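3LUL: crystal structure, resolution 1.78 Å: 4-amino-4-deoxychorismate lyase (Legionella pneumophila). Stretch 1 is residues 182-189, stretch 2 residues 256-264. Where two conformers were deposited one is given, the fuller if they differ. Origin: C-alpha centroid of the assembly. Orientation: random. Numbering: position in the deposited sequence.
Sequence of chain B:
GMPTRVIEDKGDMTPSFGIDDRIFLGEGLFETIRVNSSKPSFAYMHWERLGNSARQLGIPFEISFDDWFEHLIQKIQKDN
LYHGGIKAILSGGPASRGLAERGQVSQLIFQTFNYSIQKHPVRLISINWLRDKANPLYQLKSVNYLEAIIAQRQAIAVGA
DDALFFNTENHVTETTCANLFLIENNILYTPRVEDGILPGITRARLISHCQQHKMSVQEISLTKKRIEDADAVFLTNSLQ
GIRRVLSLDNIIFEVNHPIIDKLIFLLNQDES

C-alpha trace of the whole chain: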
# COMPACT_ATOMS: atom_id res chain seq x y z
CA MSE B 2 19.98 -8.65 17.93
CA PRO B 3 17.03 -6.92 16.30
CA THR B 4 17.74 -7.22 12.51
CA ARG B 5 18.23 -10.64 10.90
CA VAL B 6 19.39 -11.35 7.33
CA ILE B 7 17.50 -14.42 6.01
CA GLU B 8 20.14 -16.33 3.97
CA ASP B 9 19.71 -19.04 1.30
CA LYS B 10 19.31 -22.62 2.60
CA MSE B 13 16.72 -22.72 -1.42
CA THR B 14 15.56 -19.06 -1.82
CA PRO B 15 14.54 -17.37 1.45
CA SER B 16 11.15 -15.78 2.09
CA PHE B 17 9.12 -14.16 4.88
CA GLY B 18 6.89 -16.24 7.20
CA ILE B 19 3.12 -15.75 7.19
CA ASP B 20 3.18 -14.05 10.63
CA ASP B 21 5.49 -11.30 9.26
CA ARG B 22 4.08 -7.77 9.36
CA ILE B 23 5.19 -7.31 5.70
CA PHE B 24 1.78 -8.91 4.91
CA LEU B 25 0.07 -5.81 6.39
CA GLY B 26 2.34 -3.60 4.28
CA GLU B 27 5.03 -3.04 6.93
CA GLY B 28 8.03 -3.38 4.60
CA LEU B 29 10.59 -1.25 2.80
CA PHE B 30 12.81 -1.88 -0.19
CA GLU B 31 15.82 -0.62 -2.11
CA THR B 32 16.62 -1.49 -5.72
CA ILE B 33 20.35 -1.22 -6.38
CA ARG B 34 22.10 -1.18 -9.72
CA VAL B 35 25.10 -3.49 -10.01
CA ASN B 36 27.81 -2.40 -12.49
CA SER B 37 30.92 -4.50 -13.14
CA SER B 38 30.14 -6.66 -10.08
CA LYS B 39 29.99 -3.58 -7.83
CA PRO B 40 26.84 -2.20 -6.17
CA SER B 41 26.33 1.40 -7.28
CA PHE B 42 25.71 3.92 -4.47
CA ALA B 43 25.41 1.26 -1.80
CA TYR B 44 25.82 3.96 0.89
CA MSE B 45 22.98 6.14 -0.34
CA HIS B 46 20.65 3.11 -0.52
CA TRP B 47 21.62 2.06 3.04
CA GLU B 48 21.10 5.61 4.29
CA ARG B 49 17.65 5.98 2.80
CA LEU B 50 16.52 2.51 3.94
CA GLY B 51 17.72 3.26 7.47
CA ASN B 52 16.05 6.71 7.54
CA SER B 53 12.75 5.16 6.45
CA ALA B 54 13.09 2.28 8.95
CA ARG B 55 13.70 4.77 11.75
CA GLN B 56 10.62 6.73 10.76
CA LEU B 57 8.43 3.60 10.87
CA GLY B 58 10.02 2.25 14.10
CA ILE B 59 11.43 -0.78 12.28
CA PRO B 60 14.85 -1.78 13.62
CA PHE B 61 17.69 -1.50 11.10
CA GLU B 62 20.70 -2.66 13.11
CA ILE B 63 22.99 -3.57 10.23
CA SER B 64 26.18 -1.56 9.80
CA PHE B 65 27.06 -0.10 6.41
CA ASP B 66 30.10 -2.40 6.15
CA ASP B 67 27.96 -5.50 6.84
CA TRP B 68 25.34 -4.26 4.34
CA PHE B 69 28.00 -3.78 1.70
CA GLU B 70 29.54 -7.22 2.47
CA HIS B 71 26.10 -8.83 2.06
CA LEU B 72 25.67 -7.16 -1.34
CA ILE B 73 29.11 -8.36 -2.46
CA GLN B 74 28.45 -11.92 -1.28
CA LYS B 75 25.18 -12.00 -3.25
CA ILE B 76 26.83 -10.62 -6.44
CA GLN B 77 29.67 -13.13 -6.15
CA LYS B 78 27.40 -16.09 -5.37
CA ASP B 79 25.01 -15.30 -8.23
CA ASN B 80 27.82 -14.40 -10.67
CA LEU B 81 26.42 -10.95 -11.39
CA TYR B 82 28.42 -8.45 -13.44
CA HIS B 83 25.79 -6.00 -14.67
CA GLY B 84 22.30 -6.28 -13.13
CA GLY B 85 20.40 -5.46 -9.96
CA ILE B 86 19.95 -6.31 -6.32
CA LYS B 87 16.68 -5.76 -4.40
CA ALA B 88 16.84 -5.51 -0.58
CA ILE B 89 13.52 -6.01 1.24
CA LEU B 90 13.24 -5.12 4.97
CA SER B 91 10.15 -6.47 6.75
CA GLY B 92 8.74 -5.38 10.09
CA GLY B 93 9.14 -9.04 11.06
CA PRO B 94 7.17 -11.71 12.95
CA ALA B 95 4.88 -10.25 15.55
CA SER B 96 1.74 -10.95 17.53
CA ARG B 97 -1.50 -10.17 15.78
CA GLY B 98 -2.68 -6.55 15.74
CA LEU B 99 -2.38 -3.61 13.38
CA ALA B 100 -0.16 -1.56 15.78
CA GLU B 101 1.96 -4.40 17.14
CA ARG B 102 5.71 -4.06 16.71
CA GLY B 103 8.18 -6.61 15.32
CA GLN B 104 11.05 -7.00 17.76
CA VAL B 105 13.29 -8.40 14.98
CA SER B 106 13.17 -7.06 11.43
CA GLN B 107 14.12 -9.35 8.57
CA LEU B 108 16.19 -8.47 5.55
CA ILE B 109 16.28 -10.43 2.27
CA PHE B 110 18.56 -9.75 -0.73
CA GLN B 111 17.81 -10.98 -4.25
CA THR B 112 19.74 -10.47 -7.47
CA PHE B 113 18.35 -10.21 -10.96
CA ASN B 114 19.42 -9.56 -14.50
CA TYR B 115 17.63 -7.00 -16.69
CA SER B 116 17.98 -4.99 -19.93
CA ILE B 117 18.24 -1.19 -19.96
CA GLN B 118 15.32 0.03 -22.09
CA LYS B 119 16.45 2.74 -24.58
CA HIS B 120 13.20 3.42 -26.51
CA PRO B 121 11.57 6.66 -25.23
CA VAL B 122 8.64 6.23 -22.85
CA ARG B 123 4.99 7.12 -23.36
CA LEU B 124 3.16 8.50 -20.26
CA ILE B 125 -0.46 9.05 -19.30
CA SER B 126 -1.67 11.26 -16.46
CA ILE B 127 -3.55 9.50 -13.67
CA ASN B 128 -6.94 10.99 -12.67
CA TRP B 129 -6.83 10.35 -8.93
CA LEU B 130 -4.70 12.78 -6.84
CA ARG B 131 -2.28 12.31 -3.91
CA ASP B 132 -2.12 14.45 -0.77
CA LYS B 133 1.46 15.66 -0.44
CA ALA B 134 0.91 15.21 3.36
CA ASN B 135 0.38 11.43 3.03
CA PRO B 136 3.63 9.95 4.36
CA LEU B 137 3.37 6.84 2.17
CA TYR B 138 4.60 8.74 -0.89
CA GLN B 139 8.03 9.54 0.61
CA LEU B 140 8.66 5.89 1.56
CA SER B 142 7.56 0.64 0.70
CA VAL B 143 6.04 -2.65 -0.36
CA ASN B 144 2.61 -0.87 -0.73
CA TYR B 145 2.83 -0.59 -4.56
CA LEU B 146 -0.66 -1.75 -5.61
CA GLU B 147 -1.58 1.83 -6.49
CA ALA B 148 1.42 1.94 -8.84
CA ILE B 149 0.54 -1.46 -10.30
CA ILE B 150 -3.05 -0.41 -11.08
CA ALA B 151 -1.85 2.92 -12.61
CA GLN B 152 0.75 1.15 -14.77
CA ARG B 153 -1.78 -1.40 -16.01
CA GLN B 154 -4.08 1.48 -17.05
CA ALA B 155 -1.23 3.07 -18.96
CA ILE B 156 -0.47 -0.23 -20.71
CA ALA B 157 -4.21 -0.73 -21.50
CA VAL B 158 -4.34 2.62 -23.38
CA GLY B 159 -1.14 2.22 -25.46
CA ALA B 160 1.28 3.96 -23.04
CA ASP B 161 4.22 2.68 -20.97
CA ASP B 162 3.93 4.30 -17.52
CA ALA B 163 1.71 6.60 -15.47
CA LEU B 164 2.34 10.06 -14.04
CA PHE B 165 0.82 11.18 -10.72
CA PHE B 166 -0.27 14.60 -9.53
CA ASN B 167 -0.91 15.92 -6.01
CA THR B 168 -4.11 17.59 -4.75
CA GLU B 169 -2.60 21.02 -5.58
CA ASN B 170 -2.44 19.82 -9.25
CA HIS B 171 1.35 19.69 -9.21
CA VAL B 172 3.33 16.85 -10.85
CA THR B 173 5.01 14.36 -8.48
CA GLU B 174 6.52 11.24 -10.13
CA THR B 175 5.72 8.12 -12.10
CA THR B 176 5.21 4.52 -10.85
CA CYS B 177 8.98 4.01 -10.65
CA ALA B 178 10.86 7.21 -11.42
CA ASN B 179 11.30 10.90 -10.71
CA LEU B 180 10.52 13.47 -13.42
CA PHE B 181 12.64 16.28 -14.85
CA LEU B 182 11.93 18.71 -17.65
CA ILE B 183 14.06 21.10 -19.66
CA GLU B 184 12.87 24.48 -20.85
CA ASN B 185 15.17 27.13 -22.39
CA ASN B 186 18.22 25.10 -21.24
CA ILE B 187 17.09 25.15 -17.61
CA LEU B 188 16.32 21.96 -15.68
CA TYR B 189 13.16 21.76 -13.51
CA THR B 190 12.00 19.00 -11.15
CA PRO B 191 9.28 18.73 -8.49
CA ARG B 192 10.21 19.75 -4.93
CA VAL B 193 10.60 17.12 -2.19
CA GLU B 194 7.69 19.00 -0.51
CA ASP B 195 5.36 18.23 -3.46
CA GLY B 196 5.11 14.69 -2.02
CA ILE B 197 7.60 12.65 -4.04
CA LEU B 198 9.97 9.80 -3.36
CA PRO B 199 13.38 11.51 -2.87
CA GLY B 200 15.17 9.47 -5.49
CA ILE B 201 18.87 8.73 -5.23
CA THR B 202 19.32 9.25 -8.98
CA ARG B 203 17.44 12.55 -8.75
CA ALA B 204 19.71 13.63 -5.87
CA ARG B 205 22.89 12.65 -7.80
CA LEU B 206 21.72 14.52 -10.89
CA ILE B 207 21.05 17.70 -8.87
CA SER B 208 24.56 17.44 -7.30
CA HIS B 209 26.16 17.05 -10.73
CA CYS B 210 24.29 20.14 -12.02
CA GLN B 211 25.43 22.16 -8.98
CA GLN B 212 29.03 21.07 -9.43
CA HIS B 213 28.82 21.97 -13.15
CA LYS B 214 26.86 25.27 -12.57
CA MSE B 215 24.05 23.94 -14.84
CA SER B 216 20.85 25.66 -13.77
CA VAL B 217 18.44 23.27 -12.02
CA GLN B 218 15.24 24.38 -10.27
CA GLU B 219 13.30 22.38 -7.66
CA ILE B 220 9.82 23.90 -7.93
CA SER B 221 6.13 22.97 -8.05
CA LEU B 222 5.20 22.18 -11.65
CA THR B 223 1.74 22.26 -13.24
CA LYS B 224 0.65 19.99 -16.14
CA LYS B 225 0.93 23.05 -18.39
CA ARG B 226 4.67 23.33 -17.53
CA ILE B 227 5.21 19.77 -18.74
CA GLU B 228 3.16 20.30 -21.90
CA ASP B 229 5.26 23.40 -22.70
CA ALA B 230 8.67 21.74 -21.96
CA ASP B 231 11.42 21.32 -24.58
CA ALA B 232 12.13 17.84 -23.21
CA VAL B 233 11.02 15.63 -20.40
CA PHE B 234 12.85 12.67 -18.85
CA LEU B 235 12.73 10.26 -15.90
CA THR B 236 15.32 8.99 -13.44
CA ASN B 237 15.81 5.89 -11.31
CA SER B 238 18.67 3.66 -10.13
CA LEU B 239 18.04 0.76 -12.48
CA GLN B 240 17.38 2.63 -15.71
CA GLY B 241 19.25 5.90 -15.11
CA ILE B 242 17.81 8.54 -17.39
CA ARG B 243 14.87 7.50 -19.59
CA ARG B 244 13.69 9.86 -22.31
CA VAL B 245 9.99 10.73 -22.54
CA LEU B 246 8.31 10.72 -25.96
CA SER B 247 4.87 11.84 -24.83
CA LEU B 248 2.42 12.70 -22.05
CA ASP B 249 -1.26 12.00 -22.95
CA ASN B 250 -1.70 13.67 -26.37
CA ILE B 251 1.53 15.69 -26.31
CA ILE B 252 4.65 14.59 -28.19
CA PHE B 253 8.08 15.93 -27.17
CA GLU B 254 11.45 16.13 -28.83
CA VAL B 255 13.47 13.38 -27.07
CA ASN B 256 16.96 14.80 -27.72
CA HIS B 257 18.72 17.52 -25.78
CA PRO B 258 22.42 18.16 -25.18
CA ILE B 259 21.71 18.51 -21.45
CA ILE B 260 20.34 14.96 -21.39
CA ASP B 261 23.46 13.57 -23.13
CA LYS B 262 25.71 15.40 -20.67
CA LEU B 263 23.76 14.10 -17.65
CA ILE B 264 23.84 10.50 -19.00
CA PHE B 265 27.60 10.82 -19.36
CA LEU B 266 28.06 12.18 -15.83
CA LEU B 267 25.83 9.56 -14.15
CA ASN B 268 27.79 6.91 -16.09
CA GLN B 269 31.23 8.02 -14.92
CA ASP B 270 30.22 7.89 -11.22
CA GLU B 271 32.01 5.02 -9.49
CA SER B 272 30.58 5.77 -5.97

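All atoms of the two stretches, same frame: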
# COMPACT_ATOMS: atom_id res chain seq x y z
N LEU B 182 12.11 18.13 -16.32
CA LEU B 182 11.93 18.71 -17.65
C LEU B 182 12.98 19.75 -17.93
O LEU B 182 13.68 20.24 -17.03
CB LEU B 182 10.52 19.25 -17.80
CG LEU B 182 10.07 20.30 -16.81
CD1 LEU B 182 10.53 21.61 -17.40
CD2 LEU B 182 8.54 20.34 -16.54
N ILE B 183 13.10 20.10 -19.20
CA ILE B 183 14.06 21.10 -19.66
C ILE B 183 13.25 22.13 -20.43
O ILE B 183 12.47 21.76 -21.30
CB ILE B 183 15.13 20.53 -20.60
CG1 ILE B 183 16.02 19.52 -19.85
CG2 ILE B 183 15.99 21.65 -21.11
CD1 ILE B 183 16.98 18.79 -20.72
N GLU B 184 13.41 23.39 -20.08
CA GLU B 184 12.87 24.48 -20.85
C GLU B 184 13.89 25.61 -20.91
O GLU B 184 14.39 26.05 -19.86
CB GLU B 184 11.58 24.97 -20.18
CG GLU B 184 10.90 26.13 -20.91
CD GLU B 184 9.64 26.58 -20.17
OE1 GLU B 184 9.76 26.99 -18.99
OE2 GLU B 184 8.55 26.48 -20.77
N ASN B 185 14.17 26.08 -22.13
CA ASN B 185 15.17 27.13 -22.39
C ASN B 185 16.49 26.84 -21.68
O ASN B 185 17.05 27.71 -21.01
CB ASN B 185 14.65 28.53 -22.00
CG ASN B 185 13.29 28.85 -22.62
OD1 ASN B 185 13.00 28.43 -23.74
ND2 ASN B 185 12.44 29.57 -21.88
N ASN B 186 16.97 25.59 -21.82
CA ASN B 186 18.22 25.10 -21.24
C ASN B 186 18.31 25.13 -19.72
O ASN B 186 19.41 25.11 -19.15
CB ASN B 186 19.42 25.85 -21.83
CG ASN B 186 19.57 25.63 -23.31
OD1 ASN B 186 19.21 24.57 -23.81
ND2 ASN B 186 20.14 26.62 -24.01
N ILE B 187 17.17 25.19 -19.07
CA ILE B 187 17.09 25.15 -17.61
C ILE B 187 16.34 23.89 -17.21
O ILE B 187 15.32 23.55 -17.84
CB ILE B 187 16.36 26.39 -17.03
CG1 ILE B 187 17.13 27.68 -17.43
CG2 ILE B 187 16.18 26.25 -15.50
CD1 ILE B 187 16.29 28.95 -17.43
N LEU B 188 16.88 23.21 -16.19
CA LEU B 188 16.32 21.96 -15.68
C LEU B 188 15.32 22.29 -14.57
O LEU B 188 15.62 23.11 -13.73
CB LEU B 188 17.42 21.06 -15.12
CG LEU B 188 18.24 20.32 -16.17
CD1 LEU B 188 19.71 20.21 -15.74
CD2 LEU B 188 17.60 18.96 -16.45
N TYR B 189 14.17 21.61 -14.56
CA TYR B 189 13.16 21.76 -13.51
C TYR B 189 12.76 20.35 -13.01
O TYR B 189 12.75 19.38 -13.79
CB TYR B 189 11.93 22.49 -14.05
CG TYR B 189 12.19 23.89 -14.54
CD1 TYR B 189 12.59 24.12 -15.86
CD2 TYR B 189 12.04 24.97 -13.69
CE1 TYR B 189 12.84 25.44 -16.32
CE2 TYR B 189 12.27 26.28 -14.15
CZ TYR B 189 12.68 26.50 -15.46
OH TYR B 189 12.88 27.75 -15.91
N ASN B 256 15.53 14.46 -27.80
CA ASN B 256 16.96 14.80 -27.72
C ASN B 256 17.19 16.18 -27.12
O ASN B 256 16.44 17.12 -27.36
CB ASN B 256 17.60 14.70 -29.11
CG ASN B 256 17.65 13.26 -29.61
OD1 ASN B 256 18.02 12.33 -28.87
ND2 ASN B 256 17.22 13.06 -30.84
N HIS B 257 18.24 16.27 -26.32
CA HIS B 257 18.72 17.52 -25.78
C HIS B 257 20.14 17.32 -25.34
O HIS B 257 20.46 16.31 -24.73
CB HIS B 257 17.84 18.00 -24.61
CG HIS B 257 17.94 19.47 -24.35
ND1 HIS B 257 19.05 20.06 -23.76
CD2 HIS B 257 17.09 20.48 -24.64
CE1 HIS B 257 18.85 21.36 -23.66
NE2 HIS B 257 17.67 21.64 -24.19
N PRO B 258 21.03 18.29 -25.64
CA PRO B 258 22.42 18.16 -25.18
C PRO B 258 22.58 18.01 -23.67
O PRO B 258 23.51 17.33 -23.19
CB PRO B 258 23.11 19.44 -25.70
CG PRO B 258 22.11 20.18 -26.49
CD PRO B 258 20.79 19.50 -26.45
N ILE B 259 21.68 18.63 -22.90
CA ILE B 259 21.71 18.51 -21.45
C ILE B 259 21.50 17.07 -21.01
O ILE B 259 22.20 16.57 -20.14
CB ILE B 259 20.68 19.45 -20.79
CG1 ILE B 259 21.13 20.92 -20.98
CG2 ILE B 259 20.44 19.11 -19.29
CD1 ILE B 259 20.17 21.98 -20.32
N ILE B 260 20.60 16.38 -21.68
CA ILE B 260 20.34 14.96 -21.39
C ILE B 260 21.59 14.11 -21.69
O ILE B 260 21.98 13.27 -20.87
CB ILE B 260 19.11 14.42 -22.14
CG1 ILE B 260 17.85 15.19 -21.69
CG2 ILE B 260 18.95 12.89 -21.89
CD1 ILE B 260 16.54 14.84 -22.44
N ASP B 261 22.23 14.34 -22.83
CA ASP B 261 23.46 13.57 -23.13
C ASP B 261 24.58 13.82 -22.11
O ASP B 261 25.26 12.88 -21.70
CB ASP B 261 23.98 13.83 -24.54
CG ASP B 261 22.97 13.44 -25.60
OD1 ASP B 261 22.44 12.33 -25.52
OD2 ASP B 261 22.70 14.27 -26.48
N LYS B 262 24.73 15.06 -21.70
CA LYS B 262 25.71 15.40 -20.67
C LYS B 262 25.40 14.69 -19.34
O LYS B 262 26.28 14.13 -18.70
CB LYS B 262 25.77 16.92 -20.43
CG LYS B 262 26.81 17.28 -19.38
CD LYS B 262 27.26 18.73 -19.41
CE LYS B 262 28.47 18.94 -18.49
NZ LYS B 262 28.93 20.34 -18.41
N LEU B 263 24.15 14.74 -18.90
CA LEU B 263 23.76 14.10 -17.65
C LEU B 263 23.92 12.57 -17.69
O LEU B 263 24.41 11.98 -16.73
CB LEU B 263 22.36 14.52 -17.25
CG LEU B 263 22.25 16.01 -16.89
CD1 LEU B 263 20.80 16.32 -16.60
CD2 LEU B 263 23.16 16.42 -15.71
N ILE B 264 23.58 11.94 -18.82
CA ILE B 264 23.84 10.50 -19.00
C ILE B 264 25.34 10.19 -18.84
O ILE B 264 25.73 9.24 -18.11
CB ILE B 264 23.36 10.00 -20.38
CG1 ILE B 264 21.83 9.97 -20.40
CG2 ILE B 264 23.97 8.61 -20.71
CD1 ILE B 264 21.24 9.74 -21.76
O HOH W 1 16.15 24.10 -24.18

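The most distinctive element of this contact is the imidazole of His257, which serves its own helix and the neighbouring hairpin at once. As the N-cap residue, its ND1 accepts a hydrogen bond from Ile259 N (3.1 Å), satisfying an amide that the first turn of the helix leaves without a backbone partner. The same ring, with chi1 at -159° (t), meets the hairpin on two sides. Ile183 CG2 lies over one face, 3.8 Å from the ring centroid and 25° off the normal, a CH-pi contact. Near the ring plane, Asn186 OD1 comes within 3.2 Å of His257 CE1. A water bridges the stretches, accepting from Asn186 N (2.9 Å from the water oxygen) and hydrogen-bonded to His257 NE2 (2.9 Å).

Asn186 belongs to a type I' turn from Glu184 to Ile187, closed by the paired backbone bonds Glu184 N to Ile187 O (2.9 Å) and Ile187 N to Glu184 O (3.0 Å). Its phi/psi of 61/20 is a left-handed conformation that asparagine tolerates well. Its carbonyl also packs against the helix, with Asn186 O 3.4 Å from Ile259 CD1.

Beyond this polar end, the contact is aliphatic. Ile183 points toward the helix and, in the mt rotamer, extends CD1 to 3.8 Å from both Ile259 CG2 and Ile260 CG1. It fills the space between the histidine ring and the first turn of the helix, with CG2 over the ring face and CD1 touching both. Leu188 starts out sideways, but its CD1 reaches Ile259 CG2 (3.8 Å) and Leu263 CD1 (4.1 Å). Ile259 and Leu263, one helical turn apart and joined by the bond from Leu263 N to Ile259 O (2.9 Å), both point toward the hairpin. The two stretches together bury 307 Å², with Ile183 and Ile259 contributing most.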